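Local coordinates for SLH domain-containing protein (PDB 4OJU) that is of unknown function but probably binds other proteins through a BspA-type leucine-rich repeat region, in a longer protein that also carries SLH domains, at residues V4-V9 / I18-T23; G12-E17 / A24-Y29; Y53-I58 / D75-I80. All coordinates share one frame; numbering follows the deposited sequence.

Interaction 1: residues V4-V9 / I18-T23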
loop_
_atom_site.group_PDB
_atom_site.type_symbol
_atom_site.label_atom_id
_atom_site.label_comp_id
_atom_site.label_asym_id
_atom_site.label_seq_id
_atom_site.Cartn_x
_atom_site.Cartn_y
_atom_site.Cartn_z
ATOM N N VAL A 4 -35.989 -2.356 8.901
ATOM C CA VAL A 4 -36.308 -0.966 9.264
ATOM C C VAL A 4 -35.915 -0.772 10.741
ATOM O O VAL A 4 -35.966 -1.739 11.500
ATOM C CB VAL A 4 -37.822 -0.687 8.970
ATOM C CG1 VAL A 4 -38.438 0.365 9.885
ATOM C CG2 VAL A 4 -38.019 -0.310 7.510
ATOM N N VAL A 5 -35.473 0.446 11.125
ATOM C CA VAL A 5 -35.104 0.761 12.511
ATOM C C VAL A 5 -36.376 0.801 13.384
ATOM O O VAL A 5 -37.313 1.529 13.077
ATOM C CB VAL A 5 -34.291 2.082 12.649
ATOM C CG1 VAL A 5 -34.015 2.400 14.125
ATOM C CG2 VAL A 5 -32.981 2.025 11.862
ATOM N N GLU A 6 -36.398 0.012 14.465
ATOM C CA GLU A 6 -37.505 0.020 15.426
ATOM C C GLU A 6 -37.269 1.110 16.451
ATOM O O GLU A 6 -38.186 1.854 16.746
ATOM C CB GLU A 6 -37.668 -1.332 16.118
ATOM C CG GLU A 6 -38.858 -1.361 17.070
ATOM C CD GLU A 6 -39.057 -2.676 17.800
ATOM O OE1 GLU A 6 -38.041 -3.334 18.124
ATOM O OE2 GLU A 6 -40.225 -3.028 18.087
ATOM N N SER A 7 -36.052 1.183 17.029
ATOM C CA SER A 7 -35.729 2.226 18.007
ATOM C C SER A 7 -34.230 2.523 18.042
ATOM O O SER A 7 -33.413 1.735 17.564
ATOM C CB SER A 7 -36.252 1.877 19.403
ATOM O OG SER A 7 -35.693 0.690 19.938
ATOM N N THR A 8 -33.889 3.685 18.584
ATOM C CA THR A 8 -32.507 4.138 18.738
ATOM C C THR A 8 -32.238 4.231 20.224
ATOM O O THR A 8 -33.041 4.820 20.963
ATOM C CB THR A 8 -32.287 5.452 17.994
ATOM O OG1 THR A 8 -32.697 5.262 16.633
ATOM C CG2 THR A 8 -30.834 5.915 18.036
ATOM N N VAL A 9 -31.138 3.620 20.671
ATOM C CA VAL A 9 -30.797 3.587 22.086
ATOM C C VAL A 9 -29.387 4.136 22.283
ATOM O O VAL A 9 -28.468 3.782 21.536
ATOM C CB VAL A 9 -30.958 2.155 22.678
ATOM C CG1 VAL A 9 -30.563 2.113 24.153
ATOM C CG2 VAL A 9 -32.398 1.659 22.539
ATOM N N ILE A 18 -31.804 -0.445 16.786
ATOM C CA ILE A 18 -32.414 -1.765 16.935
ATOM C C ILE A 18 -33.354 -1.917 15.754
ATOM O O ILE A 18 -34.241 -1.081 15.583
ATOM C CB ILE A 18 -33.131 -1.918 18.313
ATOM C CG1 ILE A 18 -32.102 -1.835 19.465
ATOM C CG2 ILE A 18 -33.947 -3.211 18.383
ATOM C CD1 ILE A 18 -32.748 -1.509 20.824
ATOM N N TRP A 19 -33.163 -2.988 14.968
ATOM C CA TRP A 19 -33.918 -3.300 13.757
ATOM C C TRP A 19 -35.096 -4.197 14.053
ATOM O O TRP A 19 -35.062 -4.931 15.033
ATOM C CB TRP A 19 -32.974 -4.000 12.773
ATOM C CG TRP A 19 -31.781 -3.169 12.440
ATOM C CD1 TRP A 19 -30.553 -3.211 13.031
ATOM C CD2 TRP A 19 -31.719 -2.149 11.448
ATOM N NE1 TRP A 19 -29.739 -2.254 12.480
ATOM C CE2 TRP A 19 -30.431 -1.581 11.510
ATOM C CE3 TRP A 19 -32.629 -1.660 10.501
ATOM C CZ2 TRP A 19 -30.021 -0.561 10.645
ATOM C CZ3 TRP A 19 -32.211 -0.664 9.620
ATOM C CH2 TRP A 19 -30.924 -0.117 9.706
ATOM N N PHE A 20 -36.127 -4.190 13.192
ATOM C CA PHE A 20 -37.270 -5.068 13.349
ATOM C C PHE A 20 -36.885 -6.574 13.201
ATOM O O PHE A 20 -37.642 -7.418 13.668
ATOM C CB PHE A 20 -38.387 -4.679 12.386
ATOM C CG PHE A 20 -39.225 -3.538 12.927
ATOM C CD1 PHE A 20 -40.120 -3.744 13.970
ATOM C CD2 PHE A 20 -39.100 -2.253 12.407
ATOM C CE1 PHE A 20 -40.883 -2.686 14.473
ATOM C CE2 PHE A 20 -39.866 -1.196 12.912
ATOM C CZ PHE A 20 -40.744 -1.418 13.944
ATOM N N ASP A 21 -35.688 -6.913 12.658
ATOM C CA ASP A 21 -35.243 -8.319 12.612
ATOM C C ASP A 21 -34.698 -8.799 13.997
ATOM O O ASP A 21 -34.238 -9.931 14.099
ATOM C CB ASP A 21 -34.212 -8.557 11.494
ATOM C CG ASP A 21 -32.815 -8.007 11.683
ATOM O OD1 ASP A 21 -32.585 -7.284 12.670
ATOM O OD2 ASP A 21 -31.954 -8.288 10.838
ATOM N N GLY A 22 -34.768 -7.944 15.019
ATOM C CA GLY A 22 -34.367 -8.264 16.387
ATOM C C GLY A 22 -32.886 -8.139 16.676
ATOM O O GLY A 22 -32.412 -8.684 17.672
ATOM N N THR A 23 -32.139 -7.439 15.817
ATOM C CA THR A 23 -30.705 -7.250 16.026
ATOM C C THR A 23 -30.399 -5.763 16.188
ATOM O O THR A 23 -31.208 -4.916 15.806
ATOM C CB THR A 23 -29.874 -7.855 14.876
ATOM O OG1 THR A 23 -30.061 -7.072 13.702
ATOM C CG2 THR A 23 -30.207 -9.328 14.603
HETATM O O HOH W 1 -36.876 -5.542 17.070
#
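Trp19 leaves its strand with CG anti to its own carbonyl carbon (chi1 -58°), which brings the six-membered ring of the indole against Val4 and Val5. Its CB stands 4.0 Å from Val4 O. Farther out, CE3 comes within 3.4 Å of Val4 C, and CZ3 lies 3.6 Å from Val5 CG2, a methyl that sits over one face of that ring in a CH-pi contact. The indole N-H, NE1, in the five-membered ring, is hydrogen-bonded to Thr25 OG1 on the next strand, so the indole spans both neighbours. An alanine here would remove the ring that Val5 packs on and the NE1 bond to Thr25, and would probably leave the pairing around Val5 less firmly held. Phe20 repeats the theme with Glu6: CB of Glu6 rests over the centre of the Phe20 ring, 3.7 Å from its centroid, while a water links Glu6 OE1 to Trp19 O. Phe20 N bonds to Val4 O, and Ile18 N reaches Ser7 O almost straight along the C=O axis. Ile18 O is gripped twice, by Glu6 N at 2.7 Å and by Ser7 N at 3.2 Å: two residues facing one, the classic beta bulge of an antiparallel hairpin.

Interaction 2: residues G12-E17 / A24-Y29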
loop_
_atom_site.group_PDB
_atom_site.type_symbol
_atom_site.label_atom_id
_atom_site.label_comp_id
_atom_site.label_asym_id
_atom_site.label_seq_id
_atom_site.Cartn_x
_atom_site.Cartn_y
_atom_site.Cartn_z
ATOM N N GLY A 12 -24.213 5.228 27.200
ATOM C CA GLY A 12 -22.976 5.982 27.396
ATOM C C GLY A 12 -22.494 6.577 26.079
ATOM O O GLY A 12 -23.251 7.314 25.435
ATOM N N PRO A 13 -21.284 6.214 25.581
ATOM C CA PRO A 13 -20.812 6.807 24.321
ATOM C C PRO A 13 -21.357 6.114 23.065
ATOM O O PRO A 13 -21.086 6.560 21.953
ATOM C CB PRO A 13 -19.296 6.627 24.413
ATOM C CG PRO A 13 -19.140 5.327 25.134
ATOM C CD PRO A 13 -20.260 5.328 26.173
ATOM N N TYR A 14 -22.113 5.021 23.243
ATOM C CA TYR A 14 -22.602 4.232 22.112
ATOM C C TYR A 14 -24.019 4.549 21.691
ATOM O O TYR A 14 -24.929 4.586 22.532
ATOM C CB TYR A 14 -22.559 2.737 22.470
ATOM C CG TYR A 14 -21.206 2.251 22.904
ATOM C CD1 TYR A 14 -20.171 2.096 21.987
ATOM C CD2 TYR A 14 -20.950 1.944 24.239
ATOM C CE1 TYR A 14 -18.914 1.647 22.384
ATOM C CE2 TYR A 14 -19.694 1.507 24.648
ATOM C CZ TYR A 14 -18.685 1.348 23.711
ATOM O OH TYR A 14 -17.440 0.931 24.089
ATOM N N THR A 15 -24.218 4.707 20.379
ATOM C CA THR A 15 -25.558 4.826 19.798
ATOM C C THR A 15 -25.857 3.518 19.092
ATOM O O THR A 15 -25.041 3.075 18.299
ATOM C CB THR A 15 -25.698 6.007 18.814
ATOM O OG1 THR A 15 -25.193 7.195 19.404
ATOM C CG2 THR A 15 -27.145 6.192 18.337
ATOM N N PHE A 16 -27.030 2.932 19.344
ATOM C CA PHE A 16 -27.443 1.715 18.669
ATOM C C PHE A 16 -28.744 1.896 17.965
ATOM O O PHE A 16 -29.655 2.553 18.503
ATOM C CB PHE A 16 -27.626 0.550 19.659
ATOM C CG PHE A 16 -26.408 0.158 20.428
ATOM C CD1 PHE A 16 -25.497 -0.759 19.904
ATOM C CD2 PHE A 16 -26.160 0.700 21.681
ATOM C CE1 PHE A 16 -24.347 -1.107 20.619
ATOM C CE2 PHE A 16 -25.035 0.333 22.399
ATOM C CZ PHE A 16 -24.126 -0.564 21.865
ATOM N N GLU A 17 -28.870 1.250 16.794
ATOM C CA GLU A 17 -30.149 1.179 16.113
ATOM C C GLU A 17 -30.612 -0.253 16.237
ATOM O O GLU A 17 -29.843 -1.178 15.927
ATOM C CB GLU A 17 -30.061 1.626 14.657
ATOM C CG GLU A 17 -30.020 3.134 14.535
ATOM C CD GLU A 17 -29.865 3.662 13.128
ATOM O OE1 GLU A 17 -29.497 2.873 12.229
ATOM O OE2 GLU A 17 -30.082 4.876 12.928
ATOM N N ALA A 24 -29.231 -5.455 16.725
ATOM C CA ALA A 24 -28.826 -4.078 16.910
ATOM C C ALA A 24 -27.521 -3.786 16.176
ATOM O O ALA A 24 -26.638 -4.644 16.093
ATOM C CB ALA A 24 -28.669 -3.773 18.386
ATOM N N THR A 25 -27.419 -2.578 15.633
ATOM C CA THR A 25 -26.205 -2.100 14.983
ATOM C C THR A 25 -25.646 -0.973 15.812
ATOM O O THR A 25 -26.406 -0.060 16.184
ATOM C CB THR A 25 -26.516 -1.609 13.537
ATOM O OG1 THR A 25 -26.950 -2.717 12.767
ATOM C CG2 THR A 25 -25.302 -0.938 12.840
ATOM N N LEU A 26 -24.326 -1.020 16.088
ATOM C CA LEU A 26 -23.621 0.067 16.769
ATOM C C LEU A 26 -23.378 1.114 15.688
ATOM O O LEU A 26 -22.565 0.883 14.786
ATOM C CB LEU A 26 -22.308 -0.431 17.418
ATOM C CG LEU A 26 -21.622 0.517 18.431
ATOM C CD1 LEU A 26 -20.651 -0.234 19.282
ATOM C CD2 LEU A 26 -20.869 1.666 17.745
ATOM N N THR A 27 -24.136 2.221 15.718
ATOM C CA THR A 27 -24.017 3.217 14.640
ATOM C C THR A 27 -23.024 4.329 14.897
ATOM O O THR A 27 -22.501 4.891 13.930
ATOM C CB THR A 27 -25.384 3.829 14.316
ATOM O OG1 THR A 27 -25.895 4.478 15.479
ATOM C CG2 THR A 27 -26.382 2.799 13.797
ATOM N N ARG A 28 -22.775 4.676 16.175
ATOM C CA ARG A 28 -21.853 5.770 16.485
ATOM C C ARG A 28 -21.223 5.657 17.871
ATOM O O ARG A 28 -21.887 5.268 18.827
ATOM C CB ARG A 28 -22.600 7.124 16.391
ATOM C CG ARG A 28 -21.651 8.331 16.315
ATOM C CD ARG A 28 -22.350 9.682 16.427
ATOM N NE ARG A 28 -22.377 10.279 17.770
ATOM C CZ ARG A 28 -23.485 10.561 18.460
ATOM N NH1 ARG A 28 -24.681 10.300 17.947
ATOM N NH2 ARG A 28 -23.404 11.099 19.667
ATOM N N TYR A 29 -19.944 6.064 17.968
ATOM C CA TYR A 29 -19.191 6.166 19.205
ATOM C C TYR A 29 -18.911 7.646 19.423
ATOM O O TYR A 29 -18.291 8.286 18.572
ATOM C CB TYR A 29 -17.904 5.362 19.141
ATOM C CG TYR A 29 -17.063 5.450 20.394
ATOM C CD1 TYR A 29 -17.343 4.649 21.503
ATOM C CD2 TYR A 29 -15.946 6.275 20.447
ATOM C CE1 TYR A 29 -16.515 4.651 22.624
ATOM C CE2 TYR A 29 -15.126 6.310 21.574
ATOM C CZ TYR A 29 -15.397 5.473 22.648
ATOM O OH TYR A 29 -14.566 5.460 23.741
HETATM O O HOH W 2 -27.437 6.455 14.452
#
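Backbone hydrogen bonds set the register of this pairing. Glu17 and Thr25 form a hydrogen-bonded pair, Thr25 N donating to Glu17 O at 2.8 Å and Glu17 N to Thr25 O at 2.9 Å. Thr15 N donates to Arg28 O, but Thr15 O takes its main bond from Thr27 N and only a weak one from Arg28 N.

Apolar contacts fill the side of the sheet that carries Tyr14, Phe16, Leu26 and Tyr29, all buried. Leu26 suits the place by lying between two rings: its CD1 is 3.6 Å from Tyr14 CD1, while CG, the branch point, meets Phe16 CE1 at 3.9 Å. Tyr14 and Tyr29 run side by side with their planes 54° apart, and Tyr14 CE1 approaches Tyr29 CD1 to 3.5 Å. Pro13 CG packs against Tyr29 CE1 at the end of the pairing away from the connecting turn.

Polar and charged groups occupy the other side. Thr27 CG2 sits against CG, CD and OE1 of Glu17, whose side chain crosses it at about a right angle, and a water joins Thr27 OG1 and, weakly, Glu17 OE2. The guanidinium of Arg28 lies with one face over Thr15 OG1, yet its salt bridge goes to Asp30 and Thr15 bonds to Gln10. Thr27 and Arg28 share Thr15 as their partner, so strand 24-29 carries one extra residue here, the mark of a classic beta bulge.

Interaction 3: residues Y53-I58 / D75-I80; sequences YPVTVI and DSVISI
The inward side of this contact is formed by branched aliphatic side chains. Ile58, with CG1 anti to its carbonyl carbon, crosses Val77 at about a right angle, bringing its CD1 to 3.9 Å from Val77 CG2. That same valine methyl also lies 3.4 Å from Val55 O, so it wedges between the carbonyl and the isoleucine tip. Ile80 continues the row, its CG1 at 4.2 Å from Ile58 CG1. Aliphatic residues suit these buried positions, where they offer bulk and no polar side-chain atom to satisfy.

The tightest polar link is made by Ser76. Its OG, held in the crowded position between its own N and carbonyl carbon (chi1 59°), donates to a lone pair of Val55 O over 2.7 Å; Ala43 O is also within hydrogen-bonding reach, so the two carbonyls must share or compete for the single proton. Beyond it the two segments run nearly parallel, their end-to-end directions 16° apart, and short parallel strands pair as in the stacked coils of a leucine-rich repeat solenoid, here of the BspA type. Ile78 N donates to Thr56 O at 2.8 Å from above the carbonyl plane, with Ser79 N adding a weak bond to the same oxygen, and Ile58 N closes on Ser79 O at 3.1 Å.

The other side is more exposed, its side-chain contacts fewer and more polar. Thr56, whose methyl and hydroxyl suit a partly exposed position, places CG2 at 3.8 Å from Ser76 O. Both methyls of Val57 touch Ser79 OG, while Pro54 barely brushes Ser76.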
loop_
_atom_site.group_PDB
_atom_site.type_symbol
_atom_site.label_atom_id
_atom_site.label_comp_id
_atom_site.label_asym_id
_atom_site.label_seq_id
_atom_site.Cartn_x
_atom_site.Cartn_y
_atom_site.Cartn_z
ATOM N N TYR A 53 -31.399 -7.059 22.965
ATOM C CA TYR A 53 -31.081 -7.356 21.563
ATOM C C TYR A 53 -29.596 -7.546 21.381
ATOM O O TYR A 53 -28.827 -6.741 21.914
ATOM C CB TYR A 53 -31.556 -6.227 20.610
ATOM C CG TYR A 53 -33.018 -5.906 20.736
ATOM C CD1 TYR A 53 -33.466 -4.980 21.673
ATOM C CD2 TYR A 53 -33.963 -6.543 19.940
ATOM C CE1 TYR A 53 -34.820 -4.693 21.815
ATOM C CE2 TYR A 53 -35.320 -6.262 20.068
ATOM C CZ TYR A 53 -35.741 -5.345 21.014
ATOM O OH TYR A 53 -37.057 -5.036 21.122
ATOM N N PRO A 54 -29.162 -8.521 20.561
ATOM C CA PRO A 54 -27.723 -8.692 20.355
ATOM C C PRO A 54 -27.148 -7.618 19.418
ATOM O O PRO A 54 -27.802 -7.207 18.459
ATOM C CB PRO A 54 -27.625 -10.092 19.736
ATOM C CG PRO A 54 -28.913 -10.282 18.999
ATOM C CD PRO A 54 -29.951 -9.540 19.822
ATOM N N VAL A 55 -25.925 -7.174 19.696
ATOM C CA VAL A 55 -25.214 -6.203 18.857
ATOM C C VAL A 55 -24.504 -7.022 17.785
ATOM O O VAL A 55 -23.466 -7.629 18.053
ATOM C CB VAL A 55 -24.250 -5.334 19.700
ATOM C CG1 VAL A 55 -23.449 -4.387 18.801
ATOM C CG2 VAL A 55 -25.019 -4.569 20.788
ATOM N N THR A 56 -25.073 -7.077 16.596
ATOM C CA THR A 56 -24.538 -7.971 15.566
ATOM C C THR A 56 -23.691 -7.263 14.508
ATOM O O THR A 56 -23.012 -7.931 13.716
ATOM C CB THR A 56 -25.703 -8.717 14.893
ATOM O OG1 THR A 56 -26.521 -7.767 14.225
ATOM C CG2 THR A 56 -26.546 -9.545 15.899
ATOM N N VAL A 57 -23.753 -5.941 14.456
ATOM C CA VAL A 57 -23.016 -5.177 13.432
ATOM C C VAL A 57 -22.381 -3.936 14.041
ATOM O O VAL A 57 -23.022 -3.232 14.833
ATOM C CB VAL A 57 -23.957 -4.759 12.231
ATOM C CG1 VAL A 57 -23.226 -3.910 11.175
ATOM C CG2 VAL A 57 -24.609 -5.959 11.567
ATOM N N ILE A 58 -21.133 -3.636 13.625
ATOM C CA ILE A 58 -20.486 -2.362 13.892
ATOM C C ILE A 58 -20.737 -1.571 12.620
ATOM O O ILE A 58 -20.250 -1.957 11.555
ATOM C CB ILE A 58 -18.982 -2.447 14.278
ATOM C CG1 ILE A 58 -18.710 -3.450 15.441
ATOM C CG2 ILE A 58 -18.437 -1.038 14.593
ATOM C CD1 ILE A 58 -19.598 -3.267 16.746
ATOM N N ASP A 75 -18.498 -11.170 20.965
ATOM C CA ASP A 75 -18.847 -12.400 20.241
ATOM C C ASP A 75 -20.242 -12.347 19.591
ATOM O O ASP A 75 -20.616 -13.261 18.846
ATOM C CB ASP A 75 -18.724 -13.635 21.164
ATOM C CG ASP A 75 -19.594 -13.642 22.418
ATOM O OD1 ASP A 75 -20.632 -12.937 22.431
ATOM O OD2 ASP A 75 -19.250 -14.375 23.378
ATOM N N SER A 76 -21.011 -11.292 19.854
ATOM C CA SER A 76 -22.335 -11.134 19.241
ATOM C C SER A 76 -22.200 -10.567 17.786
ATOM O O SER A 76 -23.106 -10.716 16.974
ATOM C CB SER A 76 -23.181 -10.196 20.091
ATOM O OG SER A 76 -22.519 -8.943 20.185
ATOM N N VAL A 77 -21.071 -9.926 17.471
ATOM C CA VAL A 77 -20.865 -9.243 16.175
ATOM C C VAL A 77 -20.552 -10.228 15.043
ATOM O O VAL A 77 -19.627 -11.046 15.142
ATOM C CB VAL A 77 -19.772 -8.147 16.311
ATOM C CG1 VAL A 77 -19.416 -7.516 14.961
ATOM C CG2 VAL A 77 -20.207 -7.062 17.304
ATOM N N ILE A 78 -21.319 -10.101 13.948
ATOM C CA ILE A 78 -21.197 -10.918 12.733
ATOM C C ILE A 78 -20.428 -10.140 11.655
ATOM O O ILE A 78 -19.703 -10.735 10.863
ATOM C CB ILE A 78 -22.616 -11.327 12.232
ATOM C CG1 ILE A 78 -23.419 -12.095 13.306
ATOM C CG2 ILE A 78 -22.590 -12.093 10.889
ATOM C CD1 ILE A 78 -22.734 -13.269 13.953
ATOM N N SER A 79 -20.598 -8.811 11.620
ATOM C CA SER A 79 -19.937 -8.015 10.589
ATOM C C SER A 79 -19.476 -6.662 11.105
ATOM O O SER A 79 -20.112 -6.042 11.958
ATOM C CB SER A 79 -20.862 -7.848 9.377
ATOM O OG SER A 79 -21.799 -6.797 9.503
ATOM N N ILE A 80 -18.344 -6.210 10.565
ATOM C CA ILE A 80 -17.771 -4.891 10.857
ATOM C C ILE A 80 -17.901 -4.125 9.565
ATOM O O ILE A 80 -17.407 -4.587 8.533
ATOM C CB ILE A 80 -16.322 -4.987 11.391
ATOM C CG1 ILE A 80 -16.324 -5.669 12.787
ATOM C CG2 ILE A 80 -15.669 -3.588 11.462
ATOM C CD1 ILE A 80 -14.955 -6.087 13.269
#

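In the fold
From the N terminus, strand 5-11 turns back into strand 14-19, and interaction 1 closes that hairpin. Before it is complete, segment 12-17 has begun interaction 2, which closes the next hairpin onto strand 24-29; the two contacts therefore cross along the chain, sharing strand 14-19, and touch through the bond from Phe16 N to Val9 O. Interaction 3 follows in series, closing a longer loop between 53-58 and 75-80. It meets interaction 2 where strand 24-29 pairs in parallel with strand 52-58, through Ala24 with Pro54 and Leu26 with Val57. One mixed sheet thus carries the chain from the N-terminal antiparallel hairpins into the parallel strands of the repeat region.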